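Local coordinates for fiber protein (Duck adenovirus 1, PDB 6ITX) that probably attaches the virus to host-cell receptors through this C-terminal head domain, which assembles as a trimer, at residues L93-M99 / P183-D189; L194-N199 / T297-A301; N245-C251 / A262-V268. All coordinates share one frame; numbering follows the deposited sequence.

Contact 1 (L93-M99 / P183-D189)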
loop_
_atom_site.group_PDB
_atom_site.type_symbol
_atom_site.label_atom_id
_atom_site.label_comp_id
_atom_site.label_asym_id
_atom_site.label_seq_id
_atom_site.Cartn_x
_atom_site.Cartn_y
_atom_site.Cartn_z
ATOM N N LEU A 93 -19.389 7.057 -8.355
ATOM C CA LEU A 93 -18.651 8.055 -9.119
ATOM C C LEU A 93 -17.279 8.292 -8.498
ATOM O O LEU A 93 -17.168 8.619 -7.312
ATOM C CB LEU A 93 -19.439 9.369 -9.180
ATOM C CG LEU A 93 -18.564 10.619 -9.410
ATOM C CD1 LEU A 93 -18.099 10.725 -10.868
ATOM C CD2 LEU A 93 -19.213 11.935 -8.932
ATOM N N THR A 94 -16.235 8.143 -9.297
ATOM C CA THR A 94 -14.910 8.508 -8.814
ATOM C C THR A 94 -14.838 10.020 -8.623
ATOM O O THR A 94 -15.019 10.776 -9.580
ATOM C CB THR A 94 -13.842 8.023 -9.790
ATOM O OG1 THR A 94 -13.640 6.614 -9.602
ATOM C CG2 THR A 94 -12.531 8.752 -9.575
ATOM N N ARG A 95 -14.595 10.465 -7.394
ATOM C CA ARG A 95 -14.490 11.882 -7.078
ATOM C C ARG A 95 -13.041 12.242 -6.787
ATOM O O ARG A 95 -12.249 11.399 -6.354
ATOM C CB ARG A 95 -15.369 12.257 -5.879
ATOM C CG ARG A 95 -16.692 11.556 -5.923
ATOM C CD ARG A 95 -17.725 12.117 -4.981
ATOM N NE ARG A 95 -18.929 11.306 -5.122
ATOM C CZ ARG A 95 -20.071 11.741 -5.645
ATOM N NH1 ARG A 95 -21.098 10.909 -5.757
ATOM N NH2 ARG A 95 -20.191 13.007 -6.046
ATOM N N ILE A 96 -12.702 13.506 -7.030
ATOM C CA ILE A 96 -11.328 13.969 -6.940
ATOM C C ILE A 96 -11.301 15.325 -6.253
ATOM O O ILE A 96 -12.077 16.219 -6.605
ATOM C CB ILE A 96 -10.676 14.078 -8.327
ATOM C CG1 ILE A 96 -10.999 12.846 -9.186
ATOM C CG2 ILE A 96 -9.171 14.305 -8.183
ATOM C CD1 ILE A 96 -10.080 12.696 -10.362
ATOM N N ILE A 97 -10.417 15.477 -5.265
ATOM C CA ILE A 97 -10.077 16.774 -4.699
ATOM C C ILE A 97 -8.571 16.809 -4.533
ATOM O O ILE A 97 -7.900 15.778 -4.516
ATOM C CB ILE A 97 -10.742 17.091 -3.329
ATOM C CG1 ILE A 97 -10.227 16.151 -2.230
ATOM C CG2 ILE A 97 -12.267 17.125 -3.430
ATOM C CD1 ILE A 97 -10.543 16.623 -0.825
ATOM N N SER A 98 -8.047 18.016 -4.385
ATOM C CA SER A 98 -6.636 18.205 -4.119
ATOM C C SER A 98 -6.455 19.399 -3.190
ATOM O O SER A 98 -7.304 20.292 -3.119
ATOM C CB SER A 98 -5.852 18.398 -5.426
ATOM O OG SER A 98 -6.066 19.689 -5.942
ATOM N N MET A 99 -5.347 19.395 -2.451
ATOM C CA MET A 99 -5.036 20.499 -1.555
ATOM C C MET A 99 -3.568 20.865 -1.679
ATOM O O MET A 99 -2.722 20.016 -1.959
ATOM C CB MET A 99 -5.371 20.146 -0.112
ATOM C CG MET A 99 -6.486 19.127 -0.016
ATOM S SD MET A 99 -6.704 18.575 1.666
ATOM C CE MET A 99 -8.084 17.498 1.406
ATOM N N PRO A 183 -9.802 22.932 -0.407
ATOM C CA PRO A 183 -9.621 21.920 -1.446
ATOM C C PRO A 183 -10.060 22.493 -2.787
ATOM O O PRO A 183 -10.712 23.537 -2.865
ATOM C CB PRO A 183 -10.516 20.754 -0.994
ATOM C CG PRO A 183 -10.989 21.101 0.382
ATOM C CD PRO A 183 -10.901 22.596 0.509
ATOM N N VAL A 184 -9.661 21.813 -3.853
ATOM C CA VAL A 184 -10.051 22.160 -5.212
ATOM C C VAL A 184 -10.708 20.910 -5.757
ATOM O O VAL A 184 -10.052 19.870 -5.896
ATOM C CB VAL A 184 -8.858 22.585 -6.088
ATOM C CG1 VAL A 184 -9.252 22.584 -7.549
ATOM C CG2 VAL A 184 -8.315 23.944 -5.667
ATOM N N VAL A 185 -11.997 20.991 -6.043
ATOM C CA VAL A 185 -12.734 19.819 -6.484
ATOM C C VAL A 185 -12.541 19.655 -7.982
ATOM O O VAL A 185 -12.950 20.524 -8.756
ATOM C CB VAL A 185 -14.216 19.951 -6.130
ATOM C CG1 VAL A 185 -14.958 18.674 -6.506
ATOM C CG2 VAL A 185 -14.364 20.272 -4.664
ATOM N N TRP A 186 -11.912 18.537 -8.389
ATOM C CA TRP A 186 -11.756 18.155 -9.791
ATOM C C TRP A 186 -12.805 17.168 -10.282
ATOM O O TRP A 186 -12.934 16.991 -11.494
ATOM C CB TRP A 186 -10.380 17.537 -10.058
ATOM C CG TRP A 186 -9.244 18.410 -9.698
ATOM C CD1 TRP A 186 -8.559 18.409 -8.523
ATOM C CD2 TRP A 186 -8.642 19.419 -10.512
ATOM N NE1 TRP A 186 -7.575 19.359 -8.546
ATOM C CE2 TRP A 186 -7.605 19.999 -9.757
ATOM C CE3 TRP A 186 -8.879 19.895 -11.799
ATOM C CZ2 TRP A 186 -6.803 21.031 -10.252
ATOM C CZ3 TRP A 186 -8.075 20.918 -12.293
ATOM C CH2 TRP A 186 -7.052 21.469 -11.521
ATOM N N SER A 187 -13.539 16.508 -9.395
ATOM C CA SER A 187 -14.692 15.726 -9.832
ATOM C C SER A 187 -15.723 15.692 -8.716
ATOM O O SER A 187 -15.401 15.267 -7.601
ATOM C CB SER A 187 -14.284 14.314 -10.230
ATOM O OG SER A 187 -15.420 13.516 -10.508
ATOM N N GLY A 188 -16.939 16.158 -9.009
ATOM C CA GLY A 188 -18.058 16.103 -8.084
ATOM C C GLY A 188 -18.604 17.482 -7.729
ATOM O O GLY A 188 -18.060 18.520 -8.107
ATOM N N ASP A 189 -19.709 17.465 -6.964
ATOM C CA ASP A 189 -20.396 18.658 -6.474
ATOM C C ASP A 189 -19.470 19.566 -5.699
ATOM O O ASP A 189 -18.309 19.227 -5.460
ATOM C CB ASP A 189 -21.554 18.298 -5.540
ATOM C CG ASP A 189 -22.461 17.245 -6.114
ATOM O OD1 ASP A 189 -23.684 17.314 -5.850
ATOM O OD2 ASP A 189 -21.958 16.328 -6.813
#
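Trp186 turns the edge of its indole toward Ser98, and NE1 gives a hydrogen bond to Ser98 OG over 3.0 Å. The bond is fairly straight, and the hydroxyl lies almost in the ring plane. Ser98 OG stands between its own backbone N and carbonyl carbon (chi1 75°), which turns it to the indole N-H. Val184 CG1 lies over one face of the same ring, toward its rim. The CB of Trp186 rests on the CB and CG2 of Ile96.

Ser187 points its hydroxyl the other way along the strand. OG donates to Thr94 O at 2.9 Å, in the carbonyl plane, and Leu93 CD1 sits beside it. On the face opposite Ile96, Ser98 and Ser187, Ile97 CG2 meets Val185 CG2 at 4.0 Å. The Ile97 side chain lies alongside Pro183, with CD1 nearest Pro183 CB. The Arg95 guanidinium carries Leu93 CD2 over one face. At its edge, NH2 and Asp189 OD2 form a long salt bridge of 3.8 Å, with the two planes 56° apart.

The backbones pair antiparallel. Ile96 O accepts from both Trp186 N, at 2.9 Å, and Ser187 N, at 3.2 Å. Strand 118-131 flanks residues 95-99 as well, and Pro92 of the second subunit packs on Ser187. Two residues set against Ile96 shift the register by one, which makes this a classic beta bulge.

Contact 2 (L194-N199 / T297-A301). With GLN (glutamine), chain G.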
loop_
_atom_site.group_PDB
_atom_site.type_symbol
_atom_site.label_atom_id
_atom_site.label_comp_id
_atom_site.label_asym_id
_atom_site.label_seq_id
_atom_site.Cartn_x
_atom_site.Cartn_y
_atom_site.Cartn_z
ATOM N N LEU A 194 -16.773 16.672 1.565
ATOM C CA LEU A 194 -17.295 15.910 2.694
ATOM C C LEU A 194 -17.130 14.406 2.512
ATOM O O LEU A 194 -17.162 13.667 3.503
ATOM C CB LEU A 194 -18.770 16.252 2.917
ATOM C CG LEU A 194 -19.076 17.718 3.228
ATOM C CD1 LEU A 194 -20.545 17.869 3.480
ATOM C CD2 LEU A 194 -18.277 18.207 4.429
ATOM N N TYR A 195 -16.947 13.931 1.281
ATOM C CA TYR A 195 -16.779 12.498 1.070
ATOM C C TYR A 195 -15.417 12.012 1.523
ATOM O O TYR A 195 -15.200 10.794 1.576
ATOM C CB TYR A 195 -16.982 12.138 -0.405
ATOM C CG TYR A 195 -18.433 11.973 -0.801
ATOM C CD1 TYR A 195 -19.425 12.780 -0.244
ATOM C CD2 TYR A 195 -18.812 11.015 -1.731
ATOM C CE1 TYR A 195 -20.756 12.632 -0.601
ATOM C CE2 TYR A 195 -20.139 10.863 -2.106
ATOM C CZ TYR A 195 -21.110 11.674 -1.539
ATOM O OH TYR A 195 -22.433 11.520 -1.900
ATOM N N PHE A 196 -14.510 12.935 1.842
ATOM C CA PHE A 196 -13.133 12.630 2.187
ATOM C C PHE A 196 -12.837 12.865 3.665
ATOM O O PHE A 196 -11.665 12.918 4.059
ATOM C CB PHE A 196 -12.180 13.460 1.326
ATOM C CG PHE A 196 -12.232 13.138 -0.140
ATOM C CD1 PHE A 196 -13.159 13.757 -0.964
ATOM C CD2 PHE A 196 -11.321 12.252 -0.701
ATOM C CE1 PHE A 196 -13.199 13.492 -2.309
ATOM C CE2 PHE A 196 -11.357 11.968 -2.050
ATOM C CZ PHE A 196 -12.301 12.598 -2.859
ATOM N N ALA A 197 -13.853 13.040 4.492
ATOM C CA ALA A 197 -13.640 12.851 5.912
ATOM C C ALA A 197 -13.560 11.355 6.205
ATOM O O ALA A 197 -14.150 10.531 5.496
ATOM C CB ALA A 197 -14.767 13.494 6.716
ATOM N N ALA A 198 -12.818 11.000 7.245
ATOM C CA ALA A 198 -12.640 9.585 7.551
ATOM C C ALA A 198 -13.932 8.985 8.109
ATOM O O ALA A 198 -14.619 9.605 8.928
ATOM C CB ALA A 198 -11.482 9.397 8.529
ATOM N N ASN A 199 -14.250 7.764 7.666
ATOM C CA ASN A 199 -15.532 7.137 7.988
ATOM C C ASN A 199 -15.847 7.212 9.475
ATOM O O ASN A 199 -14.995 6.926 10.317
ATOM C CB ASN A 199 -15.532 5.674 7.547
ATOM C CG ASN A 199 -16.854 4.976 7.856
ATOM O OD1 ASN A 199 -17.019 4.322 8.899
ATOM N ND2 ASN A 199 -17.807 5.120 6.947
ATOM N N THR A 297 -4.202 4.834 1.794
ATOM C CA THR A 297 -5.631 4.566 1.667
ATOM C C THR A 297 -6.301 4.596 3.035
ATOM O O THR A 297 -5.764 4.064 4.007
ATOM C CB THR A 297 -5.879 3.197 1.000
ATOM O OG1 THR A 297 -5.527 3.248 -0.396
ATOM C CG2 THR A 297 -7.339 2.787 1.128
ATOM N N TYR A 298 -7.476 5.216 3.118
ATOM C CA TYR A 298 -8.320 5.086 4.304
ATOM C C TYR A 298 -9.778 5.037 3.870
ATOM O O TYR A 298 -10.118 5.356 2.719
ATOM C CB TYR A 298 -8.099 6.234 5.309
ATOM C CG TYR A 298 -8.439 7.595 4.753
ATOM C CD1 TYR A 298 -7.519 8.293 3.995
ATOM C CD2 TYR A 298 -9.682 8.169 4.964
ATOM C CE1 TYR A 298 -7.819 9.524 3.466
ATOM C CE2 TYR A 298 -9.990 9.409 4.439
ATOM C CZ TYR A 298 -9.051 10.083 3.691
ATOM O OH TYR A 298 -9.332 11.322 3.153
ATOM N N VAL A 299 -10.641 4.654 4.817
ATOM C CA VAL A 299 -12.077 4.577 4.557
ATOM C C VAL A 299 -12.666 5.982 4.529
ATOM O O VAL A 299 -12.560 6.740 5.500
ATOM C CB VAL A 299 -12.789 3.715 5.605
ATOM C CG1 VAL A 299 -14.141 3.277 5.084
ATOM C CG2 VAL A 299 -11.970 2.509 5.981
ATOM N N GLY A 300 -13.306 6.329 3.414
ATOM C CA GLY A 300 -14.005 7.592 3.296
ATOM C C GLY A 300 -15.346 7.584 4.012
ATOM O O GLY A 300 -15.784 6.584 4.586
ATOM N N ALA A 301 -16.013 8.736 3.974
ATOM C CA ALA A 301 -17.279 8.904 4.694
ATOM C C ALA A 301 -18.390 8.046 4.104
ATOM O O ALA A 301 -18.468 7.799 2.889
ATOM C CB ALA A 301 -17.695 10.345 4.704
ATOM O OXT ALA A 301 -19.232 7.570 4.874
HETATM N N GLN G . -21.255 7.445 3.799
HETATM C CA GLN G . -21.529 6.213 3.071
HETATM C C GLN G . -23.034 5.876 3.149
HETATM O O GLN G . -23.909 6.748 3.007
HETATM C CB GLN G . -20.679 5.040 3.624
HETATM C CG GLN G . -19.180 4.980 3.178
HETATM C CD GLN G . -18.549 3.577 3.288
HETATM O OE1 GLN G . -19.238 2.583 3.548
HETATM N NE2 GLN G . -17.236 3.497 3.075
HETATM O O HOH W 1 -16.621 8.079 0.629
#
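Tyr298 reaches across to the 194-199 loop and donates its hydroxyl to Phe196 O, with OH and O 3.0 Å apart. The carbonyl oxygen lies at the ring edge, in the plane of the phenol. Tyr298 CG sits between its own backbone N and carbonyl carbon (chi1 62°), and this sends the ring toward the loop.

Two backbone hydrogen bonds and a water join the chain segments further. Asn199 N donates to Val299 O at 2.9 Å and comes from above the carbonyl plane. Ala301 N donates to Tyr195 O at 3.3 Å, again from above the plane. A water gives one hydrogen bond to Tyr195 O and another to Ala301 O, so Tyr195 O is gripped twice.

The Asn199 side chain divides its amide. ND2 makes a weak hydrogen bond of 3.4 Å to Gly300 O, while OD1 accepts from Ser202 N. Asn199 is thus the N-cap of the short helix 200-203, and its CG, anti to the backbone N, lets the amide serve both the helix and the C-terminal tail. The tail follows strand 288-299 of the fiber head, and the loop lies against the end of that strand.

Carbon packing is sparse: Ala198 CB meets Tyr298 CD2 at 4.2 Å, and Asn199 CB touches Val299 CG1 at 3.7 Å. Ala301 CB lies near the carbonyl oxygens of Leu194 and Ala197. Across the trimer, Pro293 of the third subunit packs on Val299.

Val299, Gly300 and Ala301 line the pocket of a bound glutamine, together with Gly133. The ligand NE2 lies 3.7 Å from both Val299 CG1 and Gly300 O.

Contact 3 (N245-C251 / A262-V268)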
loop_
_atom_site.group_PDB
_atom_site.type_symbol
_atom_site.label_atom_id
_atom_site.label_comp_id
_atom_site.label_asym_id
_atom_site.label_seq_id
_atom_site.Cartn_x
_atom_site.Cartn_y
_atom_site.Cartn_z
ATOM N N ASN A 245 8.808 6.778 6.925
ATOM C CA ASN A 245 7.543 6.122 7.184
ATOM C C ASN A 245 6.465 7.167 7.418
ATOM O O ASN A 245 6.698 8.189 8.066
ATOM C CB ASN A 245 7.681 5.139 8.348
ATOM C CG ASN A 245 8.290 3.813 7.889
ATOM O OD1 ASN A 245 7.680 3.079 7.114
ATOM N ND2 ASN A 245 9.509 3.522 8.335
ATOM N N LEU A 246 5.309 6.927 6.817
ATOM C CA LEU A 246 4.132 7.756 6.989
ATOM C C LEU A 246 3.141 6.950 7.806
ATOM O O LEU A 246 2.914 5.774 7.509
ATOM C CB LEU A 246 3.531 8.146 5.632
ATOM C CG LEU A 246 2.087 8.665 5.608
ATOM C CD1 LEU A 246 1.948 9.978 6.368
ATOM C CD2 LEU A 246 1.646 8.849 4.205
ATOM N N TYR A 247 2.585 7.559 8.849
ATOM C CA TYR A 247 1.623 6.893 9.721
ATOM C C TYR A 247 0.314 7.655 9.623
ATOM O O TYR A 247 0.260 8.842 9.970
ATOM C CB TYR A 247 2.111 6.831 11.175
ATOM C CG TYR A 247 3.432 6.124 11.322
ATOM C CD1 TYR A 247 4.602 6.761 10.970
ATOM C CD2 TYR A 247 3.511 4.810 11.800
ATOM C CE1 TYR A 247 5.809 6.141 11.075
ATOM C CE2 TYR A 247 4.730 4.172 11.913
ATOM C CZ TYR A 247 5.884 4.854 11.533
ATOM O OH TYR A 247 7.140 4.294 11.621
ATOM N N VAL A 248 -0.728 6.988 9.132
ATOM C CA VAL A 248 -2.019 7.623 8.925
ATOM C C VAL A 248 -2.946 7.187 10.040
ATOM O O VAL A 248 -3.036 5.997 10.366
ATOM C CB VAL A 248 -2.614 7.271 7.556
ATOM C CG1 VAL A 248 -3.973 7.907 7.415
ATOM C CG2 VAL A 248 -1.684 7.685 6.444
ATOM N N CYS A 249 -3.629 8.142 10.614
ATOM C CA CYS A 249 -4.569 7.897 11.681
ATOM C C CYS A 249 -5.551 9.053 11.684
ATOM O O CYS A 249 -5.134 10.219 11.798
ATOM C CB CYS A 249 -3.873 7.799 13.033
ATOM S SG CYS A 249 -5.087 7.617 14.334
ATOM N N PRO A 250 -6.846 8.785 11.536
ATOM C CA PRO A 250 -7.822 9.871 11.594
ATOM C C PRO A 250 -7.793 10.578 12.945
ATOM O O PRO A 250 -7.331 10.043 13.955
ATOM C CB PRO A 250 -9.151 9.154 11.341
ATOM C CG PRO A 250 -8.750 8.038 10.431
ATOM C CD PRO A 250 -7.451 7.546 11.027
ATOM N N CYS A 251 -8.270 11.819 12.945
ATOM C CA CYS A 251 -8.178 12.658 14.129
ATOM C C CYS A 251 -9.396 13.561 14.245
ATOM O O CYS A 251 -10.137 13.793 13.280
ATOM C CB CYS A 251 -6.933 13.532 14.086
ATOM S SG CYS A 251 -7.025 14.573 12.625
ATOM N N ALA A 262 -10.920 14.369 10.675
ATOM C CA ALA A 262 -9.834 14.757 9.793
ATOM C C ALA A 262 -8.824 13.615 9.773
ATOM O O ALA A 262 -9.043 12.574 10.397
ATOM C CB ALA A 262 -9.219 16.080 10.245
ATOM N N ILE A 263 -7.709 13.790 9.056
ATOM C CA ILE A 263 -6.661 12.773 8.987
ATOM C C ILE A 263 -5.364 13.348 9.543
ATOM O O ILE A 263 -4.877 14.375 9.054
ATOM C CB ILE A 263 -6.444 12.258 7.559
ATOM C CG1 ILE A 263 -7.701 11.571 7.050
ATOM C CG2 ILE A 263 -5.305 11.280 7.531
ATOM C CD1 ILE A 263 -8.482 12.458 6.107
ATOM N N TYR A 264 -4.810 12.682 10.565
ATOM C CA TYR A 264 -3.494 13.000 11.106
ATOM C C TYR A 264 -2.436 12.153 10.414
ATOM O O TYR A 264 -2.647 10.970 10.131
ATOM C CB TYR A 264 -3.443 12.748 12.618
ATOM C CG TYR A 264 -2.111 13.054 13.286
ATOM C CD1 TYR A 264 -1.624 14.363 13.364
ATOM C CD2 TYR A 264 -1.351 12.043 13.864
ATOM C CE1 TYR A 264 -0.411 14.654 13.987
ATOM C CE2 TYR A 264 -0.131 12.326 14.505
ATOM C CZ TYR A 264 0.338 13.633 14.561
ATOM O OH TYR A 264 1.551 13.920 15.187
ATOM N N MET A 265 -1.298 12.764 10.135
ATOM C CA MET A 265 -0.221 12.094 9.427
ATOM C C MET A 265 1.076 12.487 10.089
ATOM O O MET A 265 1.428 13.668 10.089
ATOM C CB MET A 265 -0.211 12.491 7.962
ATOM C CG MET A 265 -1.528 12.176 7.309
ATOM S SD MET A 265 -1.385 12.215 5.549
ATOM C CE MET A 265 -2.294 10.767 5.145
ATOM N N VAL A 266 1.771 11.523 10.679
ATOM C CA VAL A 266 3.084 11.786 11.249
ATOM C C VAL A 266 4.122 11.114 10.363
ATOM O O VAL A 266 3.952 9.955 9.961
ATOM C CB VAL A 266 3.178 11.334 12.719
ATOM C CG1 VAL A 266 2.688 9.922 12.893
ATOM C CG2 VAL A 266 4.604 11.499 13.217
ATOM N N PHE A 267 5.155 11.871 10.006
ATOM C CA PHE A 267 6.242 11.424 9.141
ATOM C C PHE A 267 7.482 11.225 9.991
ATOM O O PHE A 267 7.830 12.103 10.790
ATOM C CB PHE A 267 6.556 12.460 8.060
ATOM C CG PHE A 267 5.450 12.687 7.088
ATOM C CD1 PHE A 267 4.322 13.382 7.454
ATOM C CD2 PHE A 267 5.548 12.215 5.795
ATOM C CE1 PHE A 267 3.312 13.590 6.552
ATOM C CE2 PHE A 267 4.536 12.409 4.886
ATOM C CZ PHE A 267 3.417 13.101 5.259
ATOM N N VAL A 268 8.151 10.090 9.821
ATOM C CA VAL A 268 9.457 9.850 10.433
ATOM C C VAL A 268 10.433 9.536 9.308
ATOM O O VAL A 268 10.184 8.636 8.494
ATOM C CB VAL A 268 9.418 8.714 11.464
ATOM C CG1 VAL A 268 10.788 8.496 12.078
ATOM C CG2 VAL A 268 8.417 9.031 12.533
#
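Asn245 N gives Val268 O a hydrogen bond of 2.8 Å, nearly along the C=O axis, and Val268 N answers to Asn245 O. The same paired exchange recurs at Tyr247 with Val266, Cys249 with Tyr264 and Cys251 with Ala262. At the last pair the geometry is less regular. Cys251 N approaches Ala262 O from above the carbonyl plane, with the two atoms 2.8 Å apart.

One face of the ladder carries Leu246, Val248, Pro250, Ile263, Met265 and Phe267. Leu246 lays CD1 over a face of the Phe267 ring in a CH-pi contact, 3.8 Å from the ring centroid and 19° off its normal. The same methyl touches Met265 CB. Val248 and Met265 lie side by side, and the bend of Met265 at chi3 (136°) brings CE against Val248 CG2. Val248 CG1 touches Ile263 CG2 at 3.6 Å.

The opposite face holds Asn245, Tyr247, Cys249, Cys251, Ala262, Tyr264, Val266 and Val268. Tyr247 CB packs on Val266 CG1 at 3.6 Å, and Val266 O lies at the edge of the phenol ring, in its plane. Farther along the ring, Tyr247 CE1 reaches Val268 CG2. Cys251 SG rests on Ala262 CB at 3.6 Å, and its CB meets Tyr264 CB. The polar ends look elsewhere: Tyr264 OH bonds to Lys218 N, and Asn245 OD1 bonds to Ser230 OG.

The two segments belong to a beta hairpin of strands 241-253 and 262-271. Strand 226-235 pairs with the outer side of the first strand, and strand 160-165 with that of the second. Side chains of strand 288-299, among them Ile294 and Phe296, pack on the Leu246 and Met265 face.

In the fold
All three contacts reach one large mixed sheet of the fiber head. Along the chain both segments of contact 1 come first, and those of contact 3 fall between the two of contact 2. Centres of contacts 1 and 2 lie about 13 Å apart, and they touch where Arg95 packs on Tyr195 and Ile97 on Phe196. Contacts 2 and 3, with centres about 14 Å apart, touch through Tyr298 with Ile263 and Ala198 with Pro250. Contacts 1 and 3 do not touch; their nearest atoms are about 7 Å apart. The 194-199 loop therefore bridges strand 95-100 and the central hairpin, beside the C-terminal glutamine pocket. Contacts 1 and 2 also meet neighbouring subunits of the trimer.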